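Local structure of fibronectin type III domain-containing protein (Simiduia agarivorans, 6P2K) at residues Pro138-Val143 against Trp151-Phe156; Val143-Gly148 against Gly193-Gln198; Ala567-Lys572 against Ser614-Glu619; Gly589-Val594 against Phe607-Ala612. The protein probably hydrolyses xyloglucan or related beta-glucans as a family 74 glycoside hydrolase, this chain being its beta-propeller catalytic part. All blocks are in the same frame, centred on the assembly; numbering follows the deposited sequence.

Contact 1 (Pro138-Val143 against Trp151-Phe156)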
loop_
_atom_site.group_PDB
_atom_site.type_symbol
_atom_site.label_atom_id
_atom_site.label_comp_id
_atom_site.label_asym_id
_atom_site.label_seq_id
_atom_site.Cartn_x
_atom_site.Cartn_y
_atom_site.Cartn_z
ATOM N N PRO B 138 70.578 1.013 -13.776
ATOM C CA PRO B 138 71.042 0.417 -15.034
ATOM C C PRO B 138 70.064 -0.630 -15.541
ATOM O O PRO B 138 69.540 -1.442 -14.776
ATOM C CB PRO B 138 72.388 -0.217 -14.655
ATOM C CG PRO B 138 72.723 0.326 -13.287
ATOM C CD PRO B 138 71.418 0.621 -12.636
ATOM N N GLY B 139 69.819 -0.600 -16.848
ATOM C CA GLY B 139 69.012 -1.625 -17.478
ATOM C C GLY B 139 69.735 -2.954 -17.425
ATOM O O GLY B 139 70.859 -3.077 -17.943
ATOM N N GLN B 140 69.125 -3.953 -16.793
ATOM C CA GLN B 140 69.780 -5.236 -16.600
ATOM C C GLN B 140 68.770 -6.360 -16.764
ATOM O O GLN B 140 67.556 -6.150 -16.731
ATOM C CB GLN B 140 70.456 -5.318 -15.226
ATOM C CG GLN B 140 71.775 -4.574 -15.164
ATOM C CD GLN B 140 72.492 -4.776 -13.850
ATOM O OE1 GLN B 140 71.869 -4.809 -12.790
ATOM N NE2 GLN B 140 73.812 -4.922 -13.912
ATOM N N VAL B 141 69.301 -7.567 -16.939
ATOM C CA VAL B 141 68.508 -8.755 -17.234
ATOM C C VAL B 141 69.244 -9.969 -16.686
ATOM O O VAL B 141 70.452 -10.117 -16.893
ATOM C CB VAL B 141 68.253 -8.897 -18.750
ATOM C CG1 VAL B 141 68.060 -10.354 -19.128
ATOM C CG2 VAL B 141 67.039 -8.073 -19.172
ATOM N N PHE B 142 68.523 -10.833 -15.977
ATOM C CA PHE B 142 69.094 -12.075 -15.473
ATOM C C PHE B 142 68.839 -13.195 -16.473
ATOM O O PHE B 142 67.700 -13.411 -16.899
ATOM C CB PHE B 142 68.501 -12.435 -14.110
ATOM C CG PHE B 142 68.780 -11.416 -13.045
ATOM C CD1 PHE B 142 69.941 -11.483 -12.292
ATOM C CD2 PHE B 142 67.883 -10.391 -12.797
ATOM C CE1 PHE B 142 70.200 -10.547 -11.310
ATOM C CE2 PHE B 142 68.138 -9.450 -11.817
ATOM C CZ PHE B 142 69.296 -9.529 -11.073
ATOM N N VAL B 143 69.903 -13.901 -16.847
ATOM C CA VAL B 143 69.833 -14.965 -17.840
ATOM C C VAL B 143 70.424 -16.230 -17.235
ATOM O O VAL B 143 71.379 -16.169 -16.452
ATOM C CB VAL B 143 70.569 -14.573 -19.140
ATOM C CG1 VAL B 143 72.015 -14.212 -18.845
ATOM C CG2 VAL B 143 70.485 -15.685 -20.177
ATOM N N TRP B 151 72.265 -17.705 -12.255
ATOM C CA TRP B 151 71.847 -16.579 -13.080
ATOM C C TRP B 151 72.957 -15.543 -13.111
ATOM O O TRP B 151 73.509 -15.190 -12.066
ATOM C CB TRP B 151 70.560 -15.935 -12.553
ATOM C CG TRP B 151 69.433 -16.890 -12.332
ATOM C CD1 TRP B 151 69.291 -17.766 -11.296
ATOM C CD2 TRP B 151 68.272 -17.052 -13.158
ATOM N NE1 TRP B 151 68.117 -18.470 -11.429
ATOM C CE2 TRP B 151 67.473 -18.049 -12.563
ATOM C CE3 TRP B 151 67.833 -16.451 -14.342
ATOM C CZ2 TRP B 151 66.262 -18.462 -13.114
ATOM C CZ3 TRP B 151 66.630 -16.863 -14.888
ATOM C CH2 TRP B 151 65.858 -17.858 -14.274
ATOM N N GLN B 152 73.272 -15.053 -14.304
ATOM C CA GLN B 152 74.255 -13.998 -14.482
ATOM C C GLN B 152 73.543 -12.709 -14.867
ATOM O O GLN B 152 72.488 -12.730 -15.508
ATOM C CB GLN B 152 75.292 -14.369 -15.548
ATOM C CG GLN B 152 75.946 -15.726 -15.333
ATOM C CD GLN B 152 75.063 -16.875 -15.780
ATOM O OE1 GLN B 152 74.507 -16.853 -16.878
ATOM N NE2 GLN B 152 74.913 -17.878 -14.921
ATOM N N THR B 153 74.126 -11.588 -14.464
ATOM C CA THR B 153 73.521 -10.277 -14.659
ATOM C C THR B 153 74.078 -9.666 -15.940
ATOM O O THR B 153 75.263 -9.325 -16.009
ATOM C CB THR B 153 73.789 -9.376 -13.457
ATOM O OG1 THR B 153 73.473 -10.085 -12.253
ATOM C CG2 THR B 153 72.934 -8.130 -13.536
ATOM N N VAL B 154 73.224 -9.537 -16.950
ATOM C CA VAL B 154 73.582 -8.906 -18.213
ATOM C C VAL B 154 73.065 -7.476 -18.189
ATOM O O VAL B 154 71.872 -7.242 -17.964
ATOM C CB VAL B 154 73.013 -9.679 -19.413
ATOM C CG1 VAL B 154 73.266 -8.913 -20.704
ATOM C CG2 VAL B 154 73.628 -11.061 -19.488
ATOM N N THR B 155 73.960 -6.521 -18.414
ATOM C CA THR B 155 73.609 -5.110 -18.479
ATOM C C THR B 155 73.413 -4.717 -19.937
ATOM O O THR B 155 74.222 -5.085 -20.795
ATOM C CB THR B 155 74.702 -4.246 -17.841
ATOM O OG1 THR B 155 74.846 -4.591 -16.457
ATOM C CG2 THR B 155 74.359 -2.766 -17.966
ATOM N N PHE B 156 72.334 -3.983 -20.220
ATOM C CA PHE B 156 72.117 -3.440 -21.553
ATOM C C PHE B 156 72.003 -1.921 -21.577
ATOM O O PHE B 156 71.844 -1.346 -22.660
ATOM C CB PHE B 156 70.874 -4.071 -22.208
ATOM C CG PHE B 156 69.596 -3.886 -21.434
ATOM C CD1 PHE B 156 68.801 -2.767 -21.633
ATOM C CD2 PHE B 156 69.173 -4.847 -20.532
ATOM C CE1 PHE B 156 67.620 -2.602 -20.932
ATOM C CE2 PHE B 156 67.993 -4.689 -19.828
ATOM C CZ PHE B 156 67.215 -3.565 -20.029
#

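Contact 2 (Val143-Gly148 against Gly193-Gln198)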
loop_
_atom_site.group_PDB
_atom_site.type_symbol
_atom_site.label_atom_id
_atom_site.label_comp_id
_atom_site.label_asym_id
_atom_site.label_seq_id
_atom_site.Cartn_x
_atom_site.Cartn_y
_atom_site.Cartn_z
ATOM N N VAL B 143 69.903 -13.901 -16.847
ATOM C CA VAL B 143 69.833 -14.965 -17.840
ATOM C C VAL B 143 70.424 -16.230 -17.235
ATOM O O VAL B 143 71.379 -16.169 -16.452
ATOM C CB VAL B 143 70.569 -14.573 -19.140
ATOM C CG1 VAL B 143 72.015 -14.212 -18.845
ATOM C CG2 VAL B 143 70.485 -15.685 -20.177
ATOM N N SER B 144 69.843 -17.376 -17.586
ATOM C CA SER B 144 70.322 -18.671 -17.127
ATOM C C SER B 144 70.374 -19.634 -18.303
ATOM O O SER B 144 69.441 -19.688 -19.111
ATOM C CB SER B 144 69.420 -19.243 -16.023
ATOM O OG SER B 144 69.392 -20.660 -16.069
ATOM N N GLN B 145 71.468 -20.389 -18.395
ATOM C CA GLN B 145 71.628 -21.432 -19.399
ATOM C C GLN B 145 71.451 -22.827 -18.818
ATOM O O GLN B 145 71.686 -23.816 -19.519
ATOM C CB GLN B 145 73.001 -21.323 -20.067
ATOM C CG GLN B 145 73.128 -20.213 -21.103
ATOM C CD GLN B 145 73.709 -18.936 -20.525
ATOM O OE1 GLN B 145 73.058 -18.239 -19.746
ATOM N NE2 GLN B 145 74.943 -18.625 -20.903
ATOM N N ASN B 146 71.029 -22.929 -17.554
ATOM C CA ASN B 146 71.043 -24.190 -16.823
ATOM C C ASN B 146 69.686 -24.525 -16.209
ATOM O O ASN B 146 69.618 -25.340 -15.282
ATOM C CB ASN B 146 72.108 -24.147 -15.728
ATOM C CG ASN B 146 71.981 -22.916 -14.854
ATOM O OD1 ASN B 146 70.998 -22.755 -14.133
ATOM N ND2 ASN B 146 72.973 -22.039 -14.918
ATOM N N GLY B 147 68.610 -23.908 -16.686
ATOM C CA GLY B 147 67.299 -24.208 -16.147
ATOM C C GLY B 147 67.011 -23.640 -14.776
ATOM O O GLY B 147 65.976 -23.974 -14.192
ATOM N N GLY B 148 67.891 -22.799 -14.237
ATOM C CA GLY B 148 67.632 -22.128 -12.974
ATOM C C GLY B 148 68.661 -22.353 -11.885
ATOM O O GLY B 148 68.500 -21.791 -10.794
ATOM N N GLY B 193 70.833 -14.551 -27.673
ATOM C CA GLY B 193 70.028 -15.181 -26.652
ATOM C C GLY B 193 69.959 -14.401 -25.360
ATOM O O GLY B 193 69.396 -14.903 -24.378
ATOM N N GLY B 194 70.528 -13.205 -25.323
ATOM C CA GLY B 194 70.465 -12.345 -24.170
ATOM C C GLY B 194 71.782 -12.034 -23.477
ATOM O O GLY B 194 71.755 -11.602 -22.318
ATOM N N LEU B 195 72.923 -12.226 -24.139
ATOM C CA LEU B 195 74.205 -11.938 -23.506
ATOM C C LEU B 195 74.756 -10.562 -23.862
ATOM O O LEU B 195 75.557 -10.016 -23.095
ATOM C CB LEU B 195 75.232 -13.017 -23.860
ATOM C CG LEU B 195 74.867 -14.438 -23.417
ATOM C CD1 LEU B 195 76.076 -15.360 -23.495
ATOM C CD2 LEU B 195 74.282 -14.441 -22.012
ATOM N N ASN B 196 74.355 -9.990 -24.997
ATOM C CA ASN B 196 74.637 -8.593 -25.302
ATOM C C ASN B 196 73.434 -7.990 -26.010
ATOM O O ASN B 196 72.729 -8.672 -26.757
ATOM C CB ASN B 196 75.883 -8.416 -26.181
ATOM C CG ASN B 196 77.166 -8.714 -25.443
ATOM O OD1 ASN B 196 77.625 -7.905 -24.639
ATOM N ND2 ASN B 196 77.751 -9.879 -25.707
ATOM N N TRP B 197 73.215 -6.698 -25.770
ATOM C CA TRP B 197 72.098 -5.966 -26.348
ATOM C C TRP B 197 72.583 -4.608 -26.836
ATOM O O TRP B 197 73.698 -4.178 -26.528
ATOM C CB TRP B 197 70.965 -5.758 -25.336
ATOM C CG TRP B 197 70.511 -6.980 -24.625
ATOM C CD1 TRP B 197 71.181 -7.668 -23.657
ATOM C CD2 TRP B 197 69.253 -7.639 -24.790
ATOM N NE1 TRP B 197 70.426 -8.730 -23.224
ATOM C CE2 TRP B 197 69.236 -8.733 -23.903
ATOM C CE3 TRP B 197 68.145 -7.418 -25.613
ATOM C CZ2 TRP B 197 68.154 -9.602 -23.814
ATOM C CZ3 TRP B 197 67.071 -8.281 -25.523
ATOM C CH2 TRP B 197 67.083 -9.360 -24.630
ATOM N N GLN B 198 71.729 -3.942 -27.617
ATOM C CA GLN B 198 71.921 -2.550 -28.013
ATOM C C GLN B 198 70.576 -2.001 -28.455
ATOM O O GLN B 198 69.715 -2.740 -28.941
ATOM C CB GLN B 198 72.977 -2.367 -29.127
ATOM C CG GLN B 198 72.765 -3.173 -30.394
ATOM C CD GLN B 198 73.115 -4.613 -30.207
ATOM O OE1 GLN B 198 74.256 -4.954 -29.905
ATOM N NE2 GLN B 198 72.124 -5.474 -30.344
#

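Contact 3 (Ala567-Lys572 against Ser614-Glu619)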
loop_
_atom_site.group_PDB
_atom_site.type_symbol
_atom_site.label_atom_id
_atom_site.label_comp_id
_atom_site.label_asym_id
_atom_site.label_seq_id
_atom_site.Cartn_x
_atom_site.Cartn_y
_atom_site.Cartn_z
ATOM N N ALA B 567 42.412 15.175 21.506
ATOM C CA ALA B 567 42.382 14.058 20.576
ATOM C C ALA B 567 41.618 14.486 19.328
ATOM O O ALA B 567 40.548 15.091 19.427
ATOM C CB ALA B 567 41.712 12.849 21.224
ATOM N N ARG B 568 42.167 14.188 18.149
ATOM C CA ARG B 568 41.590 14.691 16.911
ATOM C C ARG B 568 41.159 13.614 15.927
ATOM O O ARG B 568 40.371 13.918 15.025
ATOM C CB ARG B 568 42.574 15.642 16.210
ATOM C CG ARG B 568 42.902 16.884 17.032
ATOM C CD ARG B 568 43.424 18.022 16.162
ATOM N NE ARG B 568 42.375 18.623 15.338
ATOM C CZ ARG B 568 42.601 19.497 14.361
ATOM N NH1 ARG B 568 43.842 19.875 14.084
ATOM N NH2 ARG B 568 41.591 19.997 13.663
ATOM N N ILE B 569 41.643 12.382 16.062
ATOM C CA ILE B 569 41.234 11.269 15.212
ATOM C C ILE B 569 41.104 10.032 16.086
ATOM O O ILE B 569 41.961 9.773 16.936
ATOM C CB ILE B 569 42.237 11.016 14.066
ATOM C CG1 ILE B 569 42.398 12.258 13.193
ATOM C CG2 ILE B 569 41.797 9.838 13.215
ATOM C CD1 ILE B 569 43.615 12.214 12.288
ATOM N N ALA B 570 40.036 9.265 15.880
ATOM C CA ALA B 570 39.815 8.024 16.610
ATOM C C ALA B 570 39.922 6.842 15.659
ATOM O O ALA B 570 39.346 6.863 14.568
ATOM C CB ALA B 570 38.449 8.017 17.298
ATOM N N ARG B 571 40.658 5.813 16.076
ATOM C CA ARG B 571 40.727 4.576 15.310
ATOM C C ARG B 571 39.676 3.566 15.751
ATOM O O ARG B 571 39.149 2.824 14.916
ATOM C CB ARG B 571 42.128 3.965 15.427
ATOM C CG ARG B 571 42.270 2.568 14.827
ATOM C CD ARG B 571 42.116 2.578 13.315
ATOM N NE ARG B 571 42.448 1.279 12.731
ATOM C CZ ARG B 571 41.609 0.249 12.674
ATOM N NH1 ARG B 571 40.378 0.366 13.162
ATOM N NH2 ARG B 571 42.001 -0.896 12.129
ATOM N N LYS B 572 39.350 3.531 17.040
ATOM C CA LYS B 572 38.307 2.654 17.546
ATOM C C LYS B 572 37.646 3.313 18.746
ATOM O O LYS B 572 38.327 3.882 19.603
ATOM C CB LYS B 572 38.863 1.280 17.941
ATOM C CG LYS B 572 37.859 0.414 18.681
ATOM C CD LYS B 572 38.013 -1.058 18.352
ATOM C CE LYS B 572 36.846 -1.859 18.914
ATOM N NZ LYS B 572 37.164 -3.310 18.999
ATOM N N SER B 614 50.202 5.344 21.418
ATOM C CA SER B 614 50.231 5.951 20.093
ATOM C C SER B 614 50.213 4.852 19.037
ATOM O O SER B 614 50.342 3.664 19.341
ATOM C CB SER B 614 51.454 6.856 19.920
ATOM O OG SER B 614 52.656 6.125 20.082
ATOM N N GLY B 615 50.059 5.271 17.781
ATOM C CA GLY B 615 49.978 4.350 16.662
ATOM C C GLY B 615 48.783 4.633 15.775
ATOM O O GLY B 615 47.677 4.851 16.278
ATOM N N TRP B 616 48.984 4.628 14.454
ATOM C CA TRP B 616 47.910 5.013 13.540
ATOM C C TRP B 616 46.740 4.035 13.583
ATOM O O TRP B 616 45.591 4.435 13.351
ATOM C CB TRP B 616 48.448 5.131 12.112
ATOM C CG TRP B 616 47.405 5.526 11.095
ATOM C CD1 TRP B 616 46.991 4.796 10.016
ATOM C CD2 TRP B 616 46.651 6.746 11.066
ATOM N NE1 TRP B 616 46.027 5.486 9.318
ATOM C CE2 TRP B 616 45.801 6.686 9.942
ATOM C CE3 TRP B 616 46.615 7.884 11.879
ATOM C CZ2 TRP B 616 44.923 7.719 9.613
ATOM C CZ3 TRP B 616 45.741 8.907 11.553
ATOM C CH2 TRP B 616 44.904 8.816 10.430
ATOM N N ASP B 617 47.001 2.763 13.880
ATOM C CA ASP B 617 45.956 1.746 13.938
ATOM C C ASP B 617 45.776 1.196 15.350
ATOM O O ASP B 617 45.331 0.061 15.532
ATOM C CB ASP B 617 46.255 0.624 12.947
ATOM C CG ASP B 617 46.114 1.076 11.502
ATOM O OD1 ASP B 617 44.988 1.449 11.097
ATOM O OD2 ASP B 617 47.130 1.076 10.776
ATOM N N ALA B 618 46.106 2.002 16.355
ATOM C CA ALA B 618 45.954 1.589 17.741
ATOM C C ALA B 618 44.482 1.409 18.089
ATOM O O ALA B 618 43.631 2.205 17.688
ATOM C CB ALA B 618 46.587 2.623 18.670
ATOM N N GLU B 619 44.187 0.361 18.855
ATOM C CA GLU B 619 42.821 0.005 19.205
ATOM C C GLU B 619 42.646 -0.051 20.716
ATOM O O GLU B 619 43.601 -0.252 21.472
ATOM C CB GLU B 619 42.429 -1.351 18.613
ATOM C CG GLU B 619 42.213 -1.356 17.115
ATOM C CD GLU B 619 42.095 -2.763 16.574
ATOM O OE1 GLU B 619 42.806 -3.649 17.097
ATOM O OE2 GLU B 619 41.295 -2.986 15.638
HETATM O O HOH W 1 38.939 -2.107 14.525
#

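Contact 4 (Gly589-Val594 against Phe607-Ala612)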
loop_
_atom_site.group_PDB
_atom_site.type_symbol
_atom_site.label_atom_id
_atom_site.label_comp_id
_atom_site.label_asym_id
_atom_site.label_seq_id
_atom_site.Cartn_x
_atom_site.Cartn_y
_atom_site.Cartn_z
ATOM N N GLY B 589 45.313 11.039 16.402
ATOM C CA GLY B 589 45.650 12.359 15.905
ATOM C C GLY B 589 45.662 13.340 17.056
ATOM O O GLY B 589 44.971 13.157 18.062
ATOM N N GLY B 590 46.463 14.387 16.904
ATOM C CA GLY B 590 46.622 15.336 17.995
ATOM C C GLY B 590 47.307 14.666 19.171
ATOM O O GLY B 590 48.368 14.046 19.029
ATOM N N VAL B 591 46.702 14.781 20.349
ATOM C CA VAL B 591 47.186 14.062 21.521
ATOM C C VAL B 591 46.691 12.624 21.414
ATOM O O VAL B 591 45.492 12.360 21.536
ATOM C CB VAL B 591 46.719 14.720 22.825
ATOM C CG1 VAL B 591 47.248 13.948 24.022
ATOM C CG2 VAL B 591 47.182 16.170 22.886
ATOM N N GLN B 592 47.614 11.695 21.183
ATOM C CA GLN B 592 47.260 10.305 20.955
ATOM C C GLN B 592 47.096 9.566 22.281
ATOM O O GLN B 592 47.459 10.059 23.351
ATOM C CB GLN B 592 48.323 9.625 20.097
ATOM C CG GLN B 592 48.412 10.170 18.681
ATOM C CD GLN B 592 49.253 9.300 17.775
ATOM O OE1 GLN B 592 48.941 8.131 17.553
ATOM N NE2 GLN B 592 50.327 9.867 17.245
ATOM N N GLY B 593 46.547 8.360 22.196
ATOM C CA GLY B 593 46.421 7.479 23.336
ATOM C C GLY B 593 44.991 7.042 23.554
ATOM O O GLY B 593 44.087 7.352 22.780
ATOM N N VAL B 594 44.797 6.294 24.634
ATOM C CA VAL B 594 43.457 5.891 25.049
ATOM C C VAL B 594 42.834 7.031 25.843
ATOM O O VAL B 594 43.399 7.491 26.841
ATOM C CB VAL B 594 43.488 4.595 25.872
ATOM C CG1 VAL B 594 42.076 4.196 26.277
ATOM C CG2 VAL B 594 44.155 3.481 25.081
ATOM N N PHE B 607 36.358 14.640 29.164
ATOM C CA PHE B 607 37.230 13.657 28.539
ATOM C C PHE B 607 38.657 13.856 29.022
ATOM O O PHE B 607 39.088 14.985 29.278
ATOM C CB PHE B 607 37.204 13.767 27.011
ATOM C CG PHE B 607 36.029 13.089 26.370
ATOM C CD1 PHE B 607 34.760 13.641 26.455
ATOM C CD2 PHE B 607 36.196 11.908 25.667
ATOM C CE1 PHE B 607 33.677 13.017 25.863
ATOM C CE2 PHE B 607 35.114 11.279 25.068
ATOM C CZ PHE B 607 33.854 11.836 25.169
ATOM N N ALA B 608 39.393 12.751 29.127
ATOM C CA ALA B 608 40.791 12.812 29.521
ATOM C C ALA B 608 41.529 11.611 28.954
ATOM O O ALA B 608 40.949 10.538 28.757
ATOM C CB ALA B 608 40.952 12.859 31.046
ATOM N N GLN B 609 42.814 11.813 28.679
ATOM C CA GLN B 609 43.689 10.714 28.303
ATOM C C GLN B 609 43.978 9.851 29.526
ATOM O O GLN B 609 44.238 10.367 30.615
ATOM C CB GLN B 609 44.988 11.265 27.713
ATOM C CG GLN B 609 45.994 10.221 27.253
ATOM C CD GLN B 609 47.388 10.807 27.090
ATOM O OE1 GLN B 609 48.013 11.208 28.066
ATOM N NE2 GLN B 609 47.872 10.869 25.854
ATOM N N VAL B 610 43.910 8.531 29.355
ATOM C CA VAL B 610 44.207 7.598 30.437
ATOM C C VAL B 610 45.348 6.652 30.099
ATOM O O VAL B 610 45.766 5.873 30.960
ATOM C CB VAL B 610 42.958 6.797 30.863
ATOM C CG1 VAL B 610 41.902 7.729 31.440
ATOM C CG2 VAL B 610 42.401 6.000 29.694
ATOM N N LEU B 611 45.864 6.694 28.873
ATOM C CA LEU B 611 47.063 5.948 28.514
ATOM C C LEU B 611 47.809 6.733 27.446
ATOM O O LEU B 611 47.226 7.090 26.420
ATOM C CB LEU B 611 46.722 4.542 28.002
ATOM C CG LEU B 611 47.940 3.653 27.721
ATOM C CD1 LEU B 611 48.647 3.272 29.021
ATOM C CD2 LEU B 611 47.552 2.413 26.933
ATOM N N ALA B 612 49.091 6.998 27.686
ATOM C CA ALA B 612 49.911 7.737 26.727
ATOM C C ALA B 612 50.469 6.769 25.681
ATOM O O ALA B 612 51.674 6.535 25.571
ATOM C CB ALA B 612 51.023 8.491 27.444
#

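Contact 1 (Pro138-Val143 against Trp151-Phe156)
The ring of Phe156 lies with one face over the backbone of Gly139, whose CA sits 3.9 Å from the ring centroid and 21° off its normal, a CH-pi contact made possible because the glycine has no side chain in the way. Near the rim, Phe156 CE2 touches Val141 CG2 at 3.6 Å. The ring gets there because chi1 of 58° puts CG between the backbone N and the carbonyl carbon, the crowded position. At the other end of the pairing, the Trp151 ring presents its edge to Phe142 O, 4.0 Å from CE3, while the hydroxyl Thr153 OG1 comes obliquely to Phe142 CE1 at 3.4 Å. Beside it, Gln140 NE2 gives a nearly straight bond (168°) to Thr155 OG1, 2.8 Å away and in the amide plane, and Thr153 CG2 packs on the same amide. On the other face of the sheet, Val143 CG1 meets Val154 CG2 at 3.6 Å. Paired backbone bonds join Val141 with Val154 and Val143 with Gln152, and Phe156 N closes the far end on Gly139 O at 2.9 Å. Strand 114-119 pairs with strand 139-144 on the side away from 152-155, and Leu181 and Tyr188 of the next sheet cover Phe156. This is an antiparallel hairpin forming the two outer strands of a four-stranded beta-propeller blade.

Contact 2 (Val143-Gly148 against Gly193-Gln198)
Val143 and Leu195 meet through their branches: Val143 CG1 lies between its backbone N and carbonyl carbon (chi1 57°), while chi1 of -61° sets Leu195 CG anti to its own carbonyl carbon. The side chains cross at about a right angle, with Val143 CG1 3.9 Å from Leu195 CD2. The other branch of the valine, CG2, lies 4.4 Å from Gly193 O. Farther out, the amide of Gln145 reaches over loosely, NE2 standing 4.3 Å from Leu195 CD1. Each turn also has bonds of its own. Ser144 OG accepts from Asn146 N at 3.2 Å in an ST turn, and more weakly from Gly148 N; Asn146 OD1 takes a weak bond from Gly148 N and a regular one from Ser150 N. In the partner loop the turn is matched by Gly194 N bonding to Ser190 OG, while Trp197 NE1 makes a weak bond to Gly194 O. Both loops carry the Ser-x-Asn-x-Gly-x-x-Trp pattern, a variant of the Asp-box turn that links the outer two strands of a propeller blade, so two such turns of successive blades lie side by side here. Across the two segments themselves no hydrogen bond forms, which implies that Val143 and Leu195 join the blades by apolar, non-directional contact, while a polar link between the blades is supplied beside the valine by His114, whose NE2 bonds to Gly193 O.

Contact 3 (Ala567-Lys572 against Ser614-Glu619)
Where strand 605-615 closes one propeller blade and strand 618-625 opens the next, Arg571 of the first blade's starting strand reaches onto the type I turn from Gly615 to Ala618. Its CG is anti to the backbone N, and a bend at chi2 of 67° turns CD aside; CB and CG lie against Ala618 O, with CG 3.2 Å away. The guanidinium then meets Asp617: NE donates to OD1 at 3.0 Å, a salt bridge at 159° that uses the anti lone pair and lies close to the guanidinium plane, although the two flat groups stand 89° apart. NH2 has its stronger partners outside, the carbonyls of Thr744 and Lys693, while Glu619 OE2 is 4.1 Å from it and well out of the guanidinium plane, so that pair would interact by charge alone. A water accepts from Arg571 NH1 at 3.2 Å and lies 2.7 Å from Glu619 OE2. Such a first strand is the innermost of a propeller blade, so this joint between successive blades lies toward the axis, beside a zinc site. The ion, held by Asp405 and Asp513, is about 6 Å from the nearest atom of the Lys572 side chain, whose NZ forms a salt bridge with Glu621. Glu619 is fixed by the backbone N atoms of Gly695 and Ser696. On the other flank, Ile569 CD1 approaches the edge of the Trp616 ring in its plane, 4.0 Å from CZ3.

Contact 4 (Gly589-Val594 against Phe607-Ala612)
Gln609 stretches across to the segment Gly589-Val594, and its chain can be followed atom by atom. CB lies 4.2 Å from Val594 O; CG, anti to the backbone N (chi1 -179°), is 3.8 Å from the same oxygen; CD has moved on toward Gln592. At the tip, NE2 donates to Gln592 O at 2.7 Å, approaching nearly along the C=O axis and with the acceptor in the amide plane, though the bond bends to 142° at the hydrogen. The same NE2 touches Val591 CG1 at 3.6 Å, the two side chains crossing at about a right angle. Beyond this the strands pair through a classic beta bulge: Val610 and Leu611 both face Val594. Val594 O grips two amides, Val610 N at 2.8 Å in an almost straight bond (173°) and Leu611 N at 3.3 Å, while Val594 N returns a weak bond to Leu611 O. Val594 CB meets Leu611 CB at 3.9 Å, and Val594 CG1 touches Val610 CG2. Gly593 CA lies close to Leu611 O, a CA-H...O contact that leaves no place for a side chain. Gln592 sends its own amide the other way, OE1 accepting from Gly615 N, and Val591 O is held by Ser587 OG and Trp595 NE1. The chemistry implies a hairpin start secured by polar bonds: before regular pairing begins, the Gln609 amide takes over the carbonyl of Gln592, and the bulge shifts the register by one residue at Val594.

In the fold
The four contacts fall into two groups on different parts of the chain. Contacts 1 and 2 share Val143 and have centres about 8 Å apart; Val154 CG2 of contact 1 packs on Gly194 O of contact 2 at 3.4 Å, so the outer hairpin and the inter-blade joint form one patch, away from the metal sites. Contacts 3 and 4 have centres about 9 Å apart and use strand 605-615 together; Arg568 N lies 3.0 Å from Gly589 O, a probable hydrogen bond. In contact 3 the Lys572 side chain comes within about 6 Å of the zinc held by Asp405 and Asp513. In contact 4 the Val591 side chain is about 9 Å from a zinc ion and about 6 Å from the side chain of the zinc ligand Asp566. The centres of contacts 2 and 3 are about 51 Å apart.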